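Long-range contacts in lumazine protein (Photobacterium kishitanii, PDB 3A3B), which binds a ribityl-lumazine or flavin chromophore and probably acts as an antenna that shifts luciferase bioluminescence toward shorter wavelengths: residues 11-16 and 25-30; 45-50 and 100-105; 69-74 and 177-182. All coordinates share one frame; numbering follows the deposited sequence.

How the interactions relate
Interaction 1 pairs the first two strands of the N-terminal barrel, whereas interactions 2 and 3 join that barrel to the C-terminal one. Interactions 2 and 3 have centres about 7 Å apart and touch: K103 N lies 2.8 Å from V180 O, and G104 O lies 2.9 Å from V180 N, both probable hydrogen bonds between neighbouring strands of the second barrel. Both also reach FMN, interaction 2 at the ring system and ribityl chain, interaction 3 at the phosphate. Interaction 1 stands apart, its centre about 17 Å from that of interaction 2 and about 18 Å from that of interaction 3; the side chain of I26 is about 11 Å from FMN.

Interaction 1 of 3, residues 11-16 and 25-30; sequences IIKKIS and GITFPK
K13 and T27 meet obliquely across the hairpin formed by strands 8-17 and 22-27, with K13 CB 3.7 Å from T27 OG1. In K13, CG is anti to the backbone N (chi1 178°), which starts the chain beside the threonine; after bends at chi2 and chi4 its end leads away, and NZ meets T27 only through a water. That water lies 2.7 Å from T27 OG1 and accepts a weak bond of 3.5 Å from K13 NZ. An exposed lysine suits the place because its aliphatic start can lie next to the threonine while its amine is carried outward. Beside them, I11 and T27 form an antiparallel hydrogen-bonded pair, their CB atoms 4.4 Å apart before the end of I11 leads away.

I12 and I26, a non-hydrogen-bonded pair, direct their side chains to the other face of the sheet. There I12 packs on V81 and L75, and I26 on F61, so branched apolar residues fill the buried side of this six-stranded antiparallel barrel. I26 CG2, anti to its own nitrogen, also comes 3.7 Å from I11 N and so lies against the backbone of the partner strand.

Between the I12-I26 pair and the K14-G25 pair the register slips by one residue in a classic beta bulge. K13 and K14 both face G25: G25 O accepts two bonds, lying 2.8 Å from K13 N and 3.1 Å from K14 N, and G25 N donates in return to K14 O. The chemistry implies a division of labour: backbone bonds hold the strands in register, I12 and I26 bury one face, and the other is mixed, with I11 beside T27 and K14.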
loop_
_atom_site.group_PDB
_atom_site.type_symbol
_atom_site.label_atom_id
_atom_site.label_comp_id
_atom_site.label_asym_id
_atom_site.label_seq_id
_atom_site.Cartn_x
_atom_site.Cartn_y
_atom_site.Cartn_z
ATOM N N ILE A 11 0.098 12.121 2.553
ATOM C CA ILE A 11 1.403 12.329 3.246
ATOM C C ILE A 11 1.140 12.231 4.748
ATOM O O ILE A 11 0.312 12.991 5.271
ATOM C CB ILE A 11 2.037 13.701 2.915
ATOM C CG1 ILE A 11 2.252 13.862 1.414
ATOM C CG2 ILE A 11 3.353 13.929 3.678
ATOM C CD1 ILE A 11 3.481 13.090 0.926
ATOM N N ILE A 12 1.786 11.284 5.427
ATOM C CA ILE A 12 1.584 11.133 6.862
ATOM C C ILE A 12 2.022 12.463 7.512
ATOM O O ILE A 12 3.137 12.930 7.282
ATOM C CB ILE A 12 2.381 9.975 7.453
ATOM C CG1 ILE A 12 2.117 8.679 6.671
ATOM C CG2 ILE A 12 2.108 9.861 8.988
ATOM C CD1 ILE A 12 2.569 7.360 7.355
ATOM N N LYS A 13 1.089 13.079 8.243
ATOM C CA LYS A 13 1.260 14.360 8.909
ATOM C C LYS A 13 1.531 14.130 10.396
ATOM O O LYS A 13 2.408 14.777 10.970
ATOM C CB LYS A 13 -0.019 15.204 8.718
ATOM C CG LYS A 13 -0.088 16.581 9.367
ATOM C CD LYS A 13 0.944 17.569 8.891
ATOM C CE LYS A 13 0.676 18.995 9.466
ATOM N NZ LYS A 13 -0.360 19.762 8.660
ATOM N N LYS A 14 0.798 13.203 11.012
ATOM C CA LYS A 14 0.953 12.934 12.437
ATOM C C LYS A 14 0.878 11.438 12.747
ATOM O O LYS A 14 0.108 10.724 12.124
ATOM C CB LYS A 14 -0.108 13.704 13.254
ATOM C CG LYS A 14 0.226 13.797 14.777
ATOM C CD LYS A 14 -0.766 14.670 15.577
ATOM C CE LYS A 14 -0.363 14.682 17.050
ATOM N NZ LYS A 14 -1.545 14.936 17.912
ATOM N N ILE A 15 1.708 10.976 13.690
ATOM C CA ILE A 15 1.606 9.637 14.257
ATOM C C ILE A 15 1.604 9.730 15.787
ATOM O O ILE A 15 2.500 10.351 16.378
ATOM C CB ILE A 15 2.760 8.694 13.822
ATOM C CG1 ILE A 15 2.881 8.692 12.282
ATOM C CG2 ILE A 15 2.528 7.277 14.411
ATOM C CD1 ILE A 15 3.706 7.595 11.679
ATOM N N SER A 16 0.569 9.146 16.393
ATOM C CA SER A 16 0.389 9.063 17.853
ATOM C C SER A 16 0.327 7.609 18.226
ATOM O O SER A 16 -0.455 6.847 17.666
ATOM C CB SER A 16 -0.905 9.736 18.296
ATOM O OG SER A 16 -0.864 11.092 17.955
ATOM N N GLY A 25 -2.563 10.544 11.152
ATOM C CA GLY A 25 -3.234 11.673 10.517
ATOM C C GLY A 25 -2.574 11.811 9.164
ATOM O O GLY A 25 -1.346 11.958 9.076
ATOM N N ILE A 26 -3.354 11.710 8.110
ATOM C CA ILE A 26 -2.761 11.706 6.755
ATOM C C ILE A 26 -3.326 12.851 5.940
ATOM O O ILE A 26 -4.545 12.956 5.801
ATOM C CB ILE A 26 -3.024 10.331 6.030
ATOM C CG1 ILE A 26 -2.430 9.188 6.852
ATOM C CG2 ILE A 26 -2.454 10.364 4.565
ATOM C CD1 ILE A 26 -2.655 7.813 6.297
ATOM N N THR A 27 -2.451 13.692 5.397
ATOM C CA THR A 27 -2.845 14.779 4.483
ATOM C C THR A 27 -3.292 14.209 3.117
ATOM O O THR A 27 -2.507 13.515 2.448
ATOM C CB THR A 27 -1.662 15.772 4.205
ATOM O OG1 THR A 27 -1.273 16.390 5.425
ATOM C CG2 THR A 27 -2.058 16.857 3.158
ATOM N N PHE A 28 -4.535 14.502 2.742
ATOM C CA PHE A 28 -5.154 13.980 1.525
ATOM C C PHE A 28 -5.210 15.041 0.432
ATOM O O PHE A 28 -5.489 16.206 0.755
ATOM C CB PHE A 28 -6.618 13.637 1.807
ATOM C CG PHE A 28 -6.856 12.211 2.261
ATOM C CD1 PHE A 28 -5.967 11.565 3.081
ATOM C CD2 PHE A 28 -8.010 11.543 1.856
ATOM C CE1 PHE A 28 -6.219 10.246 3.526
ATOM C CE2 PHE A 28 -8.302 10.232 2.297
ATOM C CZ PHE A 28 -7.393 9.587 3.128
ATOM N N PRO A 29 -5.145 14.616 -0.851
ATOM C CA PRO A 29 -5.531 15.496 -1.960
ATOM C C PRO A 29 -7.020 15.859 -1.914
ATOM O O PRO A 29 -7.820 15.103 -1.376
ATOM C CB PRO A 29 -5.257 14.671 -3.238
ATOM C CG PRO A 29 -4.839 13.322 -2.822
ATOM C CD PRO A 29 -4.756 13.260 -1.291
ATOM N N LYS A 30 -7.384 16.988 -2.535
ATOM C CA LYS A 30 -8.737 17.522 -2.368
ATOM C C LYS A 30 -9.762 16.597 -2.927
ATOM O O LYS A 30 -10.768 16.331 -2.270
ATOM C CB LYS A 30 -8.882 18.919 -2.993
ATOM C CG LYS A 30 -10.236 19.593 -2.650
ATOM C CD LYS A 30 -10.464 20.818 -3.489
ATOM C CE LYS A 30 -11.595 21.632 -2.904
ATOM N NZ LYS A 30 -11.699 22.931 -3.629
HETATM O O HOH W 1 -2.182 18.848 5.859
#

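Interaction 2 of 3, residues 45-50 and 100-105. With FMN (flavin mononucleotide), chain C.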
loop_
_atom_site.group_PDB
_atom_site.type_symbol
_atom_site.label_atom_id
_atom_site.label_comp_id
_atom_site.label_asym_id
_atom_site.label_seq_id
_atom_site.Cartn_x
_atom_site.Cartn_y
_atom_site.Cartn_z
ATOM N N ASN A 45 -2.342 2.171 1.615
ATOM C CA ASN A 45 -1.349 1.159 1.230
ATOM C C ASN A 45 -1.984 -0.232 1.058
ATOM O O ASN A 45 -1.383 -1.252 1.433
ATOM C CB ASN A 45 -0.170 1.116 2.215
ATOM C CG ASN A 45 0.789 2.293 2.039
ATOM O OD1 ASN A 45 0.882 2.902 0.968
ATOM N ND2 ASN A 45 1.521 2.600 3.088
ATOM N N GLY A 46 -3.195 -0.258 0.464
ATOM C CA GLY A 46 -3.872 -1.496 0.154
ATOM C C GLY A 46 -4.605 -2.093 1.355
ATOM O O GLY A 46 -5.195 -3.142 1.234
ATOM N N CYS A 47 -4.573 -1.423 2.511
ATOM C CA CYS A 47 -5.200 -1.978 3.724
ATOM C C CYS A 47 -6.545 -1.276 4.045
ATOM O O CYS A 47 -6.602 -0.022 4.054
ATOM C CB CYS A 47 -4.203 -1.875 4.908
ATOM S SG CYS A 47 -4.857 -2.407 6.535
ATOM N N SER A 48 -7.619 -2.049 4.284
ATOM C CA SER A 48 -8.891 -1.449 4.717
ATOM C C SER A 48 -8.722 -0.865 6.098
ATOM O O SER A 48 -8.368 -1.581 7.075
ATOM C CB SER A 48 -10.041 -2.459 4.775
ATOM O OG SER A 48 -10.387 -2.855 3.473
ATOM N N LEU A 49 -9.019 0.428 6.176
ATOM C CA LEU A 49 -9.012 1.162 7.421
ATOM C C LEU A 49 -10.180 2.117 7.407
ATOM O O LEU A 49 -10.613 2.599 6.338
ATOM C CB LEU A 49 -7.751 2.011 7.544
ATOM C CG LEU A 49 -6.351 1.372 7.565
ATOM C CD1 LEU A 49 -5.352 2.498 7.590
ATOM C CD2 LEU A 49 -6.221 0.471 8.810
ATOM N N THR A 50 -10.633 2.460 8.604
ATOM C CA THR A 50 -11.817 3.315 8.795
ATOM C C THR A 50 -11.460 4.712 9.227
ATOM O O THR A 50 -10.718 4.896 10.200
ATOM C CB THR A 50 -12.734 2.678 9.875
ATOM O OG1 THR A 50 -12.958 1.307 9.521
ATOM C CG2 THR A 50 -14.053 3.396 9.964
ATOM N N GLY A 100 -8.529 -5.538 0.484
ATOM C CA GLY A 100 -8.048 -4.705 1.568
ATOM C C GLY A 100 -7.643 -5.487 2.798
ATOM O O GLY A 100 -7.267 -4.908 3.826
ATOM N N ASN A 101 -7.695 -6.820 2.668
ATOM C CA ASN A 101 -7.163 -7.738 3.695
ATOM C C ASN A 101 -5.718 -8.059 3.334
ATOM O O ASN A 101 -5.471 -8.841 2.436
ATOM C CB ASN A 101 -8.027 -9.023 3.787
ATOM C CG ASN A 101 -7.630 -9.902 4.974
ATOM O OD1 ASN A 101 -7.613 -9.444 6.106
ATOM N ND2 ASN A 101 -7.267 -11.149 4.702
ATOM N N ILE A 102 -4.763 -7.416 4.014
ATOM C CA ILE A 102 -3.348 -7.614 3.749
ATOM C C ILE A 102 -2.973 -9.005 4.245
ATOM O O ILE A 102 -3.244 -9.332 5.392
ATOM C CB ILE A 102 -2.456 -6.565 4.457
ATOM C CG1 ILE A 102 -2.685 -5.129 3.891
ATOM C CG2 ILE A 102 -0.961 -6.937 4.369
ATOM C CD1 ILE A 102 -2.711 -5.002 2.417
ATOM N N LYS A 103 -2.282 -9.763 3.383
ATOM C CA LYS A 103 -1.943 -11.158 3.647
ATOM C C LYS A 103 -0.543 -11.336 4.198
ATOM O O LYS A 103 -0.262 -12.346 4.860
ATOM C CB LYS A 103 -2.080 -11.944 2.372
ATOM C CG LYS A 103 -3.463 -11.846 1.763
ATOM C CD LYS A 103 -4.604 -12.401 2.641
ATOM C CE LYS A 103 -5.853 -12.544 1.770
ATOM N NZ LYS A 103 -7.163 -12.504 2.536
ATOM N N GLY A 104 0.341 -10.379 3.918
ATOM C CA GLY A 104 1.650 -10.330 4.575
ATOM C C GLY A 104 2.405 -9.034 4.374
ATOM O O GLY A 104 1.979 -8.149 3.656
ATOM N N VAL A 105 3.547 -8.928 5.012
ATOM C CA VAL A 105 4.438 -7.788 4.845
ATOM C C VAL A 105 5.650 -8.391 4.134
ATOM O O VAL A 105 6.213 -9.387 4.620
ATOM C CB VAL A 105 4.791 -7.184 6.214
ATOM C CG1 VAL A 105 5.945 -6.210 6.148
ATOM C CG2 VAL A 105 3.569 -6.517 6.834
HETATM N N1 FMN C . -7.833 -2.371 10.932
HETATM C C2 FMN C . -7.322 -1.372 11.677
HETATM O O2 FMN C . -6.282 -1.545 12.277
HETATM N N3 FMN C . -7.999 -0.176 11.756
HETATM C C4 FMN C . -9.156 0.026 11.055
HETATM O O4 FMN C . -9.561 1.194 10.954
HETATM C C4A FMN C . -9.678 -1.010 10.297
HETATM N N5 FMN C . -10.862 -0.905 9.602
HETATM C C5A FMN C . -11.304 -1.982 8.842
HETATM C C6 FMN C . -12.501 -1.871 8.158
HETATM C C7 FMN C . -13.032 -2.902 7.391
HETATM C C7M FMN C . -14.486 -2.824 6.964
HETATM C C8 FMN C . -12.337 -4.104 7.336
HETATM C C8M FMN C . -12.957 -5.265 6.596
HETATM C C9 FMN C . -11.122 -4.253 8.037
HETATM C C9A FMN C . -10.598 -3.176 8.792
HETATM N N10 FMN C . -9.442 -3.290 9.515
HETATM C C10 FMN C . -8.988 -2.221 10.242
HETATM C "C1'" FMN C . -8.607 -4.554 9.529
HETATM C "C2'" FMN C . -7.435 -4.508 8.518
HETATM O "O2'" FMN C . -7.915 -4.341 7.203
HETATM C "C3'" FMN C . -6.731 -5.863 8.613
HETATM O "O3'" FMN C . -6.310 -5.989 9.957
HETATM C "C4'" FMN C . -5.521 -6.058 7.672
HETATM O "O4'" FMN C . -5.831 -5.797 6.343
HETATM C "C5'" FMN C . -5.403 -7.542 7.383
HETATM O "O5'" FMN C . -4.586 -8.100 8.310
HETATM P P FMN C . -5.133 -9.239 9.355
HETATM O O1P FMN C . -3.780 -9.723 9.816
HETATM O O2P FMN C . -6.017 -10.325 8.753
HETATM O O3P FMN C . -5.898 -8.527 10.459
#
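The carbonyl oxygen of G100 takes one true hydrogen bond from residues 45-50, supplemented by a weak contact. S48 N donates to G100 O at 2.9 Å in an almost straight bond (174° at the hydrogen), arriving in the carbonyl plane on a lone pair, while C47 CA adds a longer, weak CA-H...O contact. The next peptide serves the ligand: I102 N donates to FMN O4' at 3.0 Å, so the same turn of chain grips both the neighbouring strand and the ribityl group. G100 has a positive phi of 89° and no side chain, which lets S48 OG sit 3.5 Å from its CA; that CA in turn makes a CA-H...O contact with G46 O.

I102 supplies the apolar part of the contact. Its side chain heads toward residues 45-50, with CG1 placed beside the backbone N (chi1 -66°) and 3.7 Å from C47 CB, and CD1 reaching on over the peptide of G46. A branched isoleucine can thus meet both the cysteine and the glycine turn, and it packs on N179 as well. The protein consists of two antiparallel barrels related by sequence repeat, as in riboflavin synthase, and here the loop leading into strand 104-113 of the second barrel packs against the start of strand 47-55 of the first.

That strand also carries the flavin site. S48 O accepts a 2.8 Å hydrogen bond from FMN O2', and T50 N donates to FMN O4 at 2.9 Å, so backbone atoms on the strand hold the ribityl chain and the ring system in turn. C47 SG, anti to its own nitrogen, is directed to the ribityl group, whereas L49 lays CD2 3.5 Å from FMN N3 and also packs on F61 and I63. A66 N, D62 O and D64 N hydrogen-bond the flavin too, and T69 OG1 approaches its phosphate.

Interaction 3 of 3, residues 69-74 and 177-182; sequences TTTFRE and DVNVET. With FMN (flavin mononucleotide), chain C.
T71 N donates to N179 OD1 at 2.9 Å, in the plane of the amide carbonyl and on a lone pair, and so ties a loop of the N-terminal barrel to strand 177-182, the last strand of the C-terminal barrel. The hydroxyl of T71 lies between its backbone N and carbonyl carbon (chi1 58°), which turns OG1 toward the same amide. It comes weakly near OD1, but a water lies closer, 2.6 Å from T71 OG1, and this water also accepts from N179 ND2 at 3.0 Å. Underneath it is the F72 ring, the water 3.1 Å above the ring plane and over its centre. ND2 further donates to N45 O, so both ends of the amide are engaged and its rotation is fixed; asparagine suits a place that needs an acceptor and a donor side by side.

Beyond the amide, T71 O accepts from E74 N within a short 3-10 turn ending at E74. The turn brings E74 to D177, where E74 OE1 and D177 OD2 stand 3.0 Å apart as two acceptors, with the carboxylate planes only 20° from parallel. Such closeness suggests that one of them may carry a proton; R73 NH2, 5.6 Å from D177 OD2, may also ease the repulsion without touching it. D177 OD1 is bonded to T107 OG1.

At the ligand end, T69 OG1 has both FMN O1P and A66 O within reach, and which of them takes its proton is not settled; T70 OG1 bonds A66 O too. The methyl of T71 makes the apolar contact, CG2 resting 3.7 Å from D177 CB, and it also lies against the strand backbone, with T71 CG2 3.5 Å from V178 N.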
loop_
_atom_site.group_PDB
_atom_site.type_symbol
_atom_site.label_atom_id
_atom_site.label_comp_id
_atom_site.label_asym_id
_atom_site.label_seq_id
_atom_site.Cartn_x
_atom_site.Cartn_y
_atom_site.Cartn_z
ATOM N N THR A 69 0.487 -6.785 11.385
ATOM C CA THR A 69 0.405 -7.496 10.099
ATOM C C THR A 69 0.430 -6.547 8.889
ATOM O O THR A 69 0.000 -6.931 7.773
ATOM C CB THR A 69 -0.896 -8.258 10.051
ATOM O OG1 THR A 69 -1.966 -7.386 10.478
ATOM C CG2 THR A 69 -0.815 -9.500 11.011
ATOM N N THR A 70 0.899 -5.313 9.119
ATOM C CA THR A 70 0.977 -4.288 8.069
ATOM C C THR A 70 2.197 -3.463 8.369
ATOM O O THR A 70 2.776 -3.609 9.424
ATOM C CB THR A 70 -0.317 -3.408 7.956
ATOM O OG1 THR A 70 -0.543 -2.715 9.184
ATOM C CG2 THR A 70 -1.541 -4.221 7.577
ATOM N N THR A 71 2.614 -2.618 7.429
ATOM C CA THR A 71 3.781 -1.750 7.571
ATOM C C THR A 71 3.548 -0.503 8.429
ATOM O O THR A 71 4.511 0.209 8.743
ATOM C CB THR A 71 4.290 -1.313 6.173
ATOM O OG1 THR A 71 3.217 -0.643 5.479
ATOM C CG2 THR A 71 4.707 -2.551 5.342
ATOM N N PHE A 72 2.301 -0.219 8.808
ATOM C CA PHE A 72 2.000 1.042 9.510
ATOM C C PHE A 72 2.933 1.372 10.694
ATOM O O PHE A 72 3.353 2.519 10.828
ATOM C CB PHE A 72 0.516 1.140 9.898
ATOM C CG PHE A 72 -0.386 1.338 8.719
ATOM C CD1 PHE A 72 -0.401 2.561 8.042
ATOM C CD2 PHE A 72 -1.204 0.310 8.282
ATOM C CE1 PHE A 72 -1.216 2.733 6.909
ATOM C CE2 PHE A 72 -2.026 0.462 7.176
ATOM C CZ PHE A 72 -2.033 1.662 6.475
ATOM N N ARG A 73 3.280 0.352 11.496
ATOM C CA ARG A 73 4.164 0.466 12.700
ATOM C C ARG A 73 5.472 1.130 12.384
ATOM O O ARG A 73 6.087 1.733 13.246
ATOM C CB ARG A 73 4.613 -0.916 13.203
ATOM C CG ARG A 73 3.741 -1.734 14.102
ATOM C CD ARG A 73 4.411 -3.165 14.196
ATOM N NE ARG A 73 4.910 -3.540 12.863
ATOM C CZ ARG A 73 5.259 -4.768 12.446
ATOM N NH1 ARG A 73 5.182 -5.829 13.254
ATOM N NH2 ARG A 73 5.684 -4.936 11.187
ATOM N N GLU A 74 5.940 0.963 11.159
ATOM C CA GLU A 74 7.294 1.371 10.811
ATOM C C GLU A 74 7.369 2.661 9.987
ATOM O O GLU A 74 8.455 3.230 9.778
ATOM C CB GLU A 74 7.983 0.217 10.114
ATOM C CG GLU A 74 8.389 -0.935 11.076
ATOM C CD GLU A 74 9.453 -1.823 10.458
ATOM O OE1 GLU A 74 9.291 -2.194 9.267
ATOM O OE2 GLU A 74 10.451 -2.135 11.146
ATOM N N ASP A 177 9.615 -2.137 3.534
ATOM C CA ASP A 177 8.600 -3.153 3.714
ATOM C C ASP A 177 7.342 -2.653 2.994
ATOM O O ASP A 177 7.139 -1.456 2.881
ATOM C CB ASP A 177 8.330 -3.378 5.188
ATOM C CG ASP A 177 9.427 -4.214 5.875
ATOM O OD1 ASP A 177 10.256 -4.867 5.195
ATOM O OD2 ASP A 177 9.417 -4.214 7.112
ATOM N N VAL A 178 6.528 -3.581 2.509
ATOM C CA VAL A 178 5.318 -3.294 1.758
ATOM C C VAL A 178 4.216 -4.232 2.228
ATOM O O VAL A 178 4.497 -5.340 2.692
ATOM C CB VAL A 178 5.512 -3.465 0.207
ATOM C CG1 VAL A 178 6.574 -2.507 -0.308
ATOM C CG2 VAL A 178 5.890 -4.902 -0.218
ATOM N N ASN A 179 2.965 -3.787 2.138
ATOM C CA ASN A 179 1.833 -4.666 2.363
ATOM C C ASN A 179 1.536 -5.450 1.102
ATOM O O ASN A 179 1.372 -4.865 0.029
ATOM C CB ASN A 179 0.612 -3.796 2.700
ATOM C CG ASN A 179 0.818 -3.006 3.936
ATOM O OD1 ASN A 179 1.496 -3.483 4.862
ATOM N ND2 ASN A 179 0.256 -1.776 3.987
ATOM N N VAL A 180 1.408 -6.759 1.209
ATOM C CA VAL A 180 1.035 -7.579 0.041
ATOM C C VAL A 180 -0.357 -8.199 0.207
ATOM O O VAL A 180 -0.721 -8.647 1.301
ATOM C CB VAL A 180 2.136 -8.626 -0.356
ATOM C CG1 VAL A 180 2.856 -9.184 0.829
ATOM C CG2 VAL A 180 1.558 -9.749 -1.256
ATOM N N GLU A 181 -1.149 -8.176 -0.867
ATOM C CA GLU A 181 -2.385 -8.923 -0.903
ATOM C C GLU A 181 -2.323 -9.875 -2.071
ATOM O O GLU A 181 -2.272 -9.435 -3.227
ATOM C CB GLU A 181 -3.640 -8.028 -1.020
ATOM C CG GLU A 181 -4.983 -8.844 -0.983
ATOM C CD GLU A 181 -6.260 -7.978 -1.078
ATOM O OE1 GLU A 181 -6.226 -6.731 -0.873
ATOM O OE2 GLU A 181 -7.322 -8.565 -1.316
ATOM N N THR A 182 -2.314 -11.170 -1.739
ATOM C CA THR A 182 -2.379 -12.254 -2.724
ATOM C C THR A 182 -3.843 -12.424 -3.133
ATOM O O THR A 182 -4.736 -12.217 -2.323
ATOM C CB THR A 182 -1.661 -13.602 -2.233
ATOM O OG1 THR A 182 -1.980 -13.913 -0.864
ATOM C CG2 THR A 182 -0.173 -13.445 -2.306
HETATM N N1 FMN C . -7.833 -2.371 10.932
HETATM C C2 FMN C . -7.322 -1.372 11.677
HETATM O O2 FMN C . -6.282 -1.545 12.277
HETATM N N3 FMN C . -7.999 -0.176 11.756
HETATM C C4 FMN C . -9.156 0.026 11.055
HETATM O O4 FMN C . -9.561 1.194 10.954
HETATM C C4A FMN C . -9.678 -1.010 10.297
HETATM N N5 FMN C . -10.862 -0.905 9.602
HETATM C C5A FMN C . -11.304 -1.982 8.842
HETATM C C6 FMN C . -12.501 -1.871 8.158
HETATM C C7 FMN C . -13.032 -2.902 7.391
HETATM C C7M FMN C . -14.486 -2.824 6.964
HETATM C C8 FMN C . -12.337 -4.104 7.336
HETATM C C8M FMN C . -12.957 -5.265 6.596
HETATM C C9 FMN C . -11.122 -4.253 8.037
HETATM C C9A FMN C . -10.598 -3.176 8.792
HETATM N N10 FMN C . -9.442 -3.290 9.515
HETATM C C10 FMN C . -8.988 -2.221 10.242
HETATM C "C1'" FMN C . -8.607 -4.554 9.529
HETATM C "C2'" FMN C . -7.435 -4.508 8.518
HETATM O "O2'" FMN C . -7.915 -4.341 7.203
HETATM C "C3'" FMN C . -6.731 -5.863 8.613
HETATM O "O3'" FMN C . -6.310 -5.989 9.957
HETATM C "C4'" FMN C . -5.521 -6.058 7.672
HETATM O "O4'" FMN C . -5.831 -5.797 6.343
HETATM C "C5'" FMN C . -5.403 -7.542 7.383
HETATM O "O5'" FMN C . -4.586 -8.100 8.310
HETATM P P FMN C . -5.133 -9.239 9.355
HETATM O O1P FMN C . -3.780 -9.723 9.816
HETATM O O2P FMN C . -6.017 -10.325 8.753
HETATM O O3P FMN C . -5.898 -8.527 10.459
HETATM O O HOH W 2 0.961 0.692 5.527
#